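Tungsten formylmethanofuran dehydrogenase subunit E (Syntrophus aciditrophicus, PDB 3D00) is of unproven function but, as a zinc-binding FmdE-like protein, is probably related to a subunit of the formylmethanofuran dehydrogenase implicated in microbial methanogenesis. Local coordinates at residues 36-40 with 98-102; 12-16 with 30-35. All blocks are in the same frame, centred on the assembly; numbering follows the deposited sequence.

Interaction 1. Residues 36-40 with 98-102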
HETATM    1  N   MSE A  36      13.891   1.951 -11.141  1.00 32.95           N
HETATM    2  CA  MSE A  36      13.849   0.521 -10.914  1.00 33.08           C
HETATM    3  C   MSE A  36      12.664  -0.175 -11.562  1.00 33.74           C
HETATM    4  O   MSE A  36      12.809  -1.205 -12.215  1.00 35.82           O
HETATM    5  CB  MSE A  36      13.878   0.216  -9.415  1.00 32.87           C
HETATM    6  CG  MSE A  36      15.184   0.589  -8.777  1.00 35.16           C
HETATM    7 SE   MSE A  36      15.022   0.666  -6.821  0.75 34.03          SE
HETATM    8  CE  MSE A  36      15.080  -1.121  -6.398  1.00 38.41           C
ATOM      9  N   VAL A  37      11.497   0.399 -11.408  1.00 34.75           N
ATOM     10  CA  VAL A  37      10.286  -0.151 -11.990  1.00 36.89           C
ATOM     11  C   VAL A  37      10.341  -0.063 -13.510  1.00 35.62           C
ATOM     12  O   VAL A  37       9.945  -1.010 -14.194  1.00 34.41           O
ATOM     13  CB  VAL A  37       9.020   0.569 -11.452  1.00 37.46           C
ATOM     14  CG1 VAL A  37       7.744   0.189 -12.266  1.00 38.21           C
ATOM     15  CG2 VAL A  37       8.861   0.280  -9.985  1.00 37.03           C
ATOM     16  N   ASP A  38      10.861   1.050 -14.032  1.00 35.53           N
ATOM     17  CA  ASP A  38      11.104   1.171 -15.459  1.00 35.46           C
ATOM     18  C   ASP A  38      12.032   0.081 -16.025  1.00 35.28           C
ATOM     19  O   ASP A  38      11.719  -0.517 -17.040  1.00 35.64           O
ATOM     20  CB  ASP A  38      11.666   2.568 -15.773  1.00 36.06           C
ATOM     21  CG  ASP A  38      12.018   2.748 -17.222  1.00 36.28           C
ATOM     22  OD1 ASP A  38      11.134   3.108 -18.034  1.00 37.99           O
ATOM     23  OD2 ASP A  38      13.193   2.564 -17.537  1.00 37.11           O
ATOM     24  N   LEU A  39      13.176  -0.172 -15.382  1.00 36.54           N
ATOM     25  CA  LEU A  39      14.095  -1.237 -15.842  1.00 35.09           C
ATOM     26  C   LEU A  39      13.421  -2.633 -15.741  1.00 36.47           C
ATOM     27  O   LEU A  39      13.564  -3.478 -16.632  1.00 34.58           O
ATOM     28  CB  LEU A  39      15.389  -1.192 -15.015  1.00 35.66           C
ATOM     29  CG  LEU A  39      16.497  -2.234 -15.282  1.00 35.40           C
ATOM     30  CD1 LEU A  39      16.905  -2.096 -16.707  1.00 34.47           C
ATOM     31  CD2 LEU A  39      17.730  -2.103 -14.335  1.00 34.82           C
ATOM     32  N   ALA A  40      12.702  -2.854 -14.637  1.00 35.51           N
ATOM     33  CA  ALA A  40      11.992  -4.106 -14.378  1.00 36.16           C
ATOM     34  C   ALA A  40      10.966  -4.363 -15.501  1.00 36.84           C
ATOM     35  O   ALA A  40      11.004  -5.412 -16.153  1.00 38.85           O
ATOM     36  CB  ALA A  40      11.317  -4.052 -13.016  1.00 34.42           C
ATOM     37  N   VAL A  98      11.650 -10.635 -12.617  1.00 36.79           N
ATOM     38  CA  VAL A  98      12.928  -9.963 -12.518  1.00 35.52           C
ATOM     39  C   VAL A  98      12.947  -9.150 -11.256  1.00 35.08           C
ATOM     40  O   VAL A  98      11.976  -8.525 -10.934  1.00 33.52           O
ATOM     41  CB  VAL A  98      13.221  -9.055 -13.757  1.00 36.16           C
ATOM     42  CG1 VAL A  98      13.248  -9.886 -14.979  1.00 36.30           C
ATOM     43  CG2 VAL A  98      12.182  -7.988 -13.932  1.00 35.99           C
ATOM     44  N   ARG A  99      14.078  -9.200 -10.556  1.00 34.33           N
ATOM     45  CA  ARG A  99      14.291  -8.421  -9.372  1.00 34.28           C
ATOM     46  C   ARG A  99      15.302  -7.350  -9.673  1.00 34.76           C
ATOM     47  O   ARG A  99      16.330  -7.622 -10.312  1.00 31.63           O
ATOM     48  CB  ARG A  99      14.847  -9.294  -8.280  1.00 34.24           C
ATOM     49  CG  ARG A  99      15.022  -8.601  -6.966  1.00 35.61           C
ATOM     50  CD  ARG A  99      15.563  -9.664  -6.009  1.00 36.34           C
ATOM     51  NE  ARG A  99      15.672  -9.160  -4.659  1.00 36.76           N
ATOM     52  CZ  ARG A  99      16.779  -8.730  -4.106  1.00 36.07           C
ATOM     53  NH1 ARG A  99      17.898  -8.759  -4.788  1.00 38.09           N
ATOM     54  NH2 ARG A  99      16.745  -8.245  -2.873  1.00 37.29           N
ATOM     55  N   VAL A 100      15.017  -6.140  -9.178  1.00 35.52           N
ATOM     56  CA  VAL A 100      15.877  -4.998  -9.370  1.00 35.59           C
ATOM     57  C   VAL A 100      16.212  -4.429  -8.017  1.00 37.07           C
ATOM     58  O   VAL A 100      15.352  -4.272  -7.164  1.00 35.70           O
ATOM     59  CB  VAL A 100      15.232  -3.879 -10.244  1.00 35.20           C
ATOM     60  CG1 VAL A 100      16.257  -2.770 -10.476  1.00 35.09           C
ATOM     61  CG2 VAL A 100      14.731  -4.438 -11.547  1.00 34.84           C
ATOM     62  N   PHE A 101      17.482  -4.106  -7.855  1.00 38.15           N
ATOM     63  CA  PHE A 101      17.985  -3.564  -6.648  1.00 39.45           C
ATOM     64  C   PHE A 101      19.169  -2.624  -6.922  1.00 42.86           C
ATOM     65  O   PHE A 101      19.676  -2.536  -8.050  1.00 41.59           O
ATOM     66  CB  PHE A 101      18.373  -4.723  -5.709  1.00 37.23           C
ATOM     67  CG  PHE A 101      19.433  -5.670  -6.251  1.00 37.40           C
ATOM     68  CD1 PHE A 101      19.106  -6.659  -7.135  1.00 37.49           C
ATOM     69  CD2 PHE A 101      20.739  -5.578  -5.828  1.00 37.66           C
ATOM     70  CE1 PHE A 101      20.069  -7.544  -7.593  1.00 38.27           C
ATOM     71  CE2 PHE A 101      21.721  -6.461  -6.281  1.00 38.05           C
ATOM     72  CZ  PHE A 101      21.375  -7.442  -7.163  1.00 37.18           C
ATOM     73  N   LEU A 102      19.592  -1.920  -5.879  1.00 47.02           N
ATOM     74  CA  LEU A 102      20.716  -1.001  -5.973  1.00 51.26           C
ATOM     75  C   LEU A 102      22.056  -1.735  -5.803  1.00 51.86           C
ATOM     76  O   LEU A 102      22.209  -2.599  -4.944  1.00 51.28           O
ATOM     77  CB  LEU A 102      20.580   0.134  -4.957  1.00 53.11           C
ATOM     78  CG  LEU A 102      19.857   1.403  -5.431  1.00 54.05           C
ATOM     79  CD1 LEU A 102      18.591   0.976  -6.090  1.00 53.58           C
ATOM     80  CD2 LEU A 102      19.592   2.397  -4.270  1.00 53.58           C
TER
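Val100 of strand 96-102 presses its two methyls against one side of helix 28-42, with Met36 and Ala40, one turn apart, receiving them. With CG1 anti to the backbone N (chi1 -176°), the branches divide: CG1 lies along the shaft of Met36, 3.9 Å from its CG, while CG2 meets CB of Ala40 at 3.7 Å. Ala40 is short enough to let the strand come close, and Val98 CG2 settles 3.6 Å from the Ala40 carbonyl O.

Met36, deposited as selenomethionine, reaches farther along the strand. Its side chain bends at the last torsion (chi3 78°), which brings CE to 3.3 Å from Val100 O. SE itself lies against Leu102 CD1 at 3.7 Å, the two side chains meeting at about a right angle. Phe85, Val87 and Leu143 also pack on Met36.

The loose side is that of Leu39. Partly exposed, it offers one methyl, CD2, to Val100 CG1 at 4.2 Å, and no hydrogen bond joins helix to strand anywhere in the contact. The segment axes approach to 8.4 Å and run roughly antiparallel, at 148°. This is helix-on-sheet packing, with a small alanine, branched side chains and one long methionine side chain between helix and sheet, in keeping with the alpha+beta core of the FmdE family.

Interaction 2. Residues 12-16 with 30-35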
ATOM      1  N   TYR A  12      11.001  12.626 -16.851  1.00 42.95           N
ATOM      2  CA  TYR A  12      11.436  12.634 -15.458  1.00 43.65           C
ATOM      3  C   TYR A  12      10.679  13.718 -14.683  1.00 44.52           C
ATOM      4  O   TYR A  12      10.348  13.538 -13.517  1.00 44.08           O
ATOM      5  CB  TYR A  12      12.939  12.850 -15.356  1.00 43.15           C
ATOM      6  CG  TYR A  12      13.500  12.611 -13.985  1.00 42.49           C
ATOM      7  CD1 TYR A  12      13.661  11.339 -13.505  1.00 42.10           C
ATOM      8  CD2 TYR A  12      13.848  13.679 -13.162  1.00 42.85           C
ATOM      9  CE1 TYR A  12      14.155  11.126 -12.243  1.00 43.01           C
ATOM     10  CE2 TYR A  12      14.348  13.480 -11.895  1.00 42.65           C
ATOM     11  CZ  TYR A  12      14.506  12.214 -11.447  1.00 43.03           C
ATOM     12  OH  TYR A  12      14.999  12.011 -10.189  1.00 43.85           O
ATOM     13  N   GLU A  13      10.396  14.831 -15.352  1.00 45.18           N
ATOM     14  CA  GLU A  13       9.714  15.952 -14.722  1.00 45.98           C
ATOM     15  C   GLU A  13       8.246  15.654 -14.518  1.00 45.31           C
ATOM     16  O   GLU A  13       7.702  16.021 -13.493  1.00 45.42           O
ATOM     17  CB  GLU A  13       9.889  17.231 -15.542  1.00 47.53           C
ATOM     18  CG  GLU A  13      11.342  17.755 -15.576  1.00 48.48           C
ATOM     19  CD  GLU A  13      12.193  17.206 -16.712  1.00 48.90           C
ATOM     20  OE1 GLU A  13      11.842  16.196 -17.352  1.00 49.27           O
ATOM     21  OE2 GLU A  13      13.252  17.804 -16.967  1.00 50.32           O
ATOM     22  N   GLU A  14       7.616  14.973 -15.473  1.00 45.39           N
ATOM     23  CA  GLU A  14       6.236  14.481 -15.292  1.00 46.29           C
ATOM     24  C   GLU A  14       6.159  13.485 -14.132  1.00 46.11           C
ATOM     25  O   GLU A  14       5.191  13.482 -13.345  1.00 47.54           O
ATOM     26  CB  GLU A  14       5.718  13.804 -16.571  1.00 47.43           C
ATOM     27  CG  GLU A  14       5.164  14.772 -17.634  1.00 48.03           C
ATOM     28  CD  GLU A  14       5.299  14.250 -19.060  1.00 49.05           C
ATOM     29  OE1 GLU A  14       5.125  13.037 -19.306  1.00 49.07           O
ATOM     30  OE2 GLU A  14       5.591  15.072 -19.953  1.00 50.97           O
ATOM     31  N   TYR A  15       7.177  12.632 -14.033  1.00 43.70           N
ATOM     32  CA  TYR A  15       7.198  11.608 -12.989  1.00 41.66           C
ATOM     33  C   TYR A  15       7.399  12.262 -11.615  1.00 41.65           C
ATOM     34  O   TYR A  15       6.693  11.902 -10.667  1.00 40.98           O
ATOM     35  CB  TYR A  15       8.233  10.508 -13.280  1.00 39.91           C
ATOM     36  CG  TYR A  15       8.341   9.509 -12.139  1.00 39.28           C
ATOM     37  CD1 TYR A  15       7.275   8.632 -11.828  1.00 40.08           C
ATOM     38  CD2 TYR A  15       9.467   9.479 -11.315  1.00 39.16           C
ATOM     39  CE1 TYR A  15       7.376   7.734 -10.759  1.00 38.89           C
ATOM     40  CE2 TYR A  15       9.564   8.606 -10.251  1.00 38.43           C
ATOM     41  CZ  TYR A  15       8.518   7.732  -9.969  1.00 39.29           C
ATOM     42  OH  TYR A  15       8.625   6.854  -8.897  1.00 38.70           O
ATOM     43  N   VAL A  16       8.333  13.215 -11.513  1.00 41.49           N
ATOM     44  CA  VAL A  16       8.538  13.980 -10.275  1.00 40.99           C
ATOM     45  C   VAL A  16       7.223  14.627  -9.838  1.00 41.38           C
ATOM     46  O   VAL A  16       6.838  14.523  -8.670  1.00 40.09           O
ATOM     47  CB  VAL A  16       9.668  15.040 -10.404  1.00 41.35           C
ATOM     48  CG1 VAL A  16       9.689  15.990  -9.197  1.00 40.95           C
ATOM     49  CG2 VAL A  16      11.038  14.353 -10.590  1.00 41.17           C
ATOM     50  N   VAL A  30      11.559   7.153  -4.010  1.00 39.86           N
ATOM     51  CA  VAL A  30      10.501   7.000  -5.016  0.50 38.78           C
ATOM     52  C   VAL A  30      11.014   7.397  -6.394  1.00 38.40           C
ATOM     53  O   VAL A  30      10.619   6.838  -7.379  1.00 41.03           O
ATOM     54  CB  VAL A  30       9.253   7.813  -4.656  0.50 38.13           C
ATOM     55  CG1 VAL A  30       8.118   7.466  -5.595  0.50 37.70           C
ATOM     56  CG2 VAL A  30       8.865   7.513  -3.247  0.50 38.20           C
ATOM     57  N   LEU A  31      11.913   8.368  -6.442  1.00 38.68           N
ATOM     58  CA  LEU A  31      12.623   8.733  -7.688  1.00 37.33           C
ATOM     59  C   LEU A  31      13.486   7.547  -8.187  1.00 37.95           C
ATOM     60  O   LEU A  31      13.348   7.073  -9.338  1.00 37.96           O
ATOM     61  CB  LEU A  31      13.479  10.012  -7.448  1.00 35.89           C
ATOM     62  CG  LEU A  31      12.745  11.327  -7.178  1.00 33.78           C
ATOM     63  CD1 LEU A  31      13.688  12.440  -6.766  1.00 33.12           C
ATOM     64  CD2 LEU A  31      11.986  11.716  -8.404  1.00 32.86           C
ATOM     65  N   ILE A  32      14.348   7.036  -7.306  1.00 37.31           N
ATOM     66  CA  ILE A  32      15.166   5.895  -7.661  1.00 36.47           C
ATOM     67  C   ILE A  32      14.225   4.741  -8.037  1.00 35.12           C
ATOM     68  O   ILE A  32      14.428   4.097  -9.044  1.00 34.90           O
ATOM     69  CB  ILE A  32      16.177   5.520  -6.558  1.00 37.75           C
ATOM     70  CG1 ILE A  32      17.186   6.663  -6.357  1.00 37.21           C
ATOM     71  CG2 ILE A  32      16.933   4.250  -6.949  1.00 37.73           C
ATOM     72  CD1 ILE A  32      18.103   6.439  -5.161  1.00 36.50           C
ATOM     73  N   GLY A  33      13.188   4.535  -7.233  1.00 34.20           N
ATOM     74  CA  GLY A  33      12.145   3.564  -7.446  1.00 34.85           C
ATOM     75  C   GLY A  33      11.570   3.582  -8.830  1.00 35.88           C
ATOM     76  O   GLY A  33      11.292   2.525  -9.364  1.00 37.68           O
ATOM     77  N   GLY A  34      11.367   4.782  -9.392  1.00 37.07           N
ATOM     78  CA  GLY A  34      10.951   4.937 -10.792  1.00 36.74           C
ATOM     79  C   GLY A  34      11.873   4.306 -11.822  1.00 36.88           C
ATOM     80  O   GLY A  34      11.425   3.733 -12.849  1.00 36.41           O
ATOM     81  N   PHE A  35      13.169   4.486 -11.605  1.00 35.56           N
ATOM     82  CA  PHE A  35      14.154   3.903 -12.488  1.00 35.59           C
ATOM     83  C   PHE A  35      14.113   2.429 -12.346  1.00 32.98           C
ATOM     84  O   PHE A  35      14.315   1.724 -13.294  1.00 33.05           O
ATOM     85  CB  PHE A  35      15.539   4.449 -12.203  1.00 35.68           C
ATOM     86  CG  PHE A  35      15.720   5.845 -12.675  1.00 35.90           C
ATOM     87  CD1 PHE A  35      15.706   6.132 -14.031  1.00 36.99           C
ATOM     88  CD2 PHE A  35      15.959   6.872 -11.777  1.00 36.72           C
ATOM     89  CE1 PHE A  35      15.884   7.410 -14.474  1.00 36.54           C
ATOM     90  CE2 PHE A  35      16.147   8.150 -12.212  1.00 36.28           C
ATOM     91  CZ  PHE A  35      16.095   8.429 -13.546  1.00 36.56           C
TER
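Tyr15 provides the polar link between the two helices: its OH donates to the backbone O of Val30, at 2.5 Å a short hydrogen bond. The donor sits above the carbonyl plane, and Gly34 N bonds the same oxygen from the opposite face as part of the helix ladder, so Val30 O is gripped by two donors. CG anti to the backbone N (chi1 175°) sends the Tyr15 ring straight across to helix 28-42, where Val30 O and Leu31 CA lie at its edge. With no side chain at Gly34 to hold the ring off, Tyr15 CZ comes within 3.8 Å of Gly34 CA. Replacing Tyr15 by a phenylalanine would probably leave Val30 O with its helical bond alone and the helices without their one hydrogen bond across this contact.

Aromatic contact is left to Tyr12 and Phe35. Their planes are only 20° apart, yet the rings are slid so far, centroids 5.6 Å from each other, that they barely overlap; Tyr12 CE1 meets Phe35 CZ at 3.6 Å.

Apolar packing centres on Leu31 CD2, which lies 3.6 Å from Val16 CG2. A polar atom is buried against the same methyl: Tyr12 OH, 3.5 Å from Leu31 CD2, has no hydrogen-bonding partner in the model.

Helix 129-138 covers Tyr12 and Leu31, while helix 60-67 lies against Tyr15. The segments cross at 131°: helix 28-42 returns obliquely across helix 12-23, the pair forming a helical hairpin.

Helix 28-42 carries both contacts in succession: residues 30-35 face helix 12-23 in interaction 2, and the following turn, 36-40, meets the sheet in interaction 1. The contact centres are 13 Å apart, and they join directly where Leu102 CD1 packs 3.8 Å from Ile32 CG2, so the apolar core runs on from one to the other. Neither contact lies at the zinc site of Cys166, Cys169, Cys181 and Cys184. Strand 96-102 does reach the dimer partner by another side: Arg99 forms a salt bridge with Glu171 of the second subunit, a residue in the zinc-finger range of that chain.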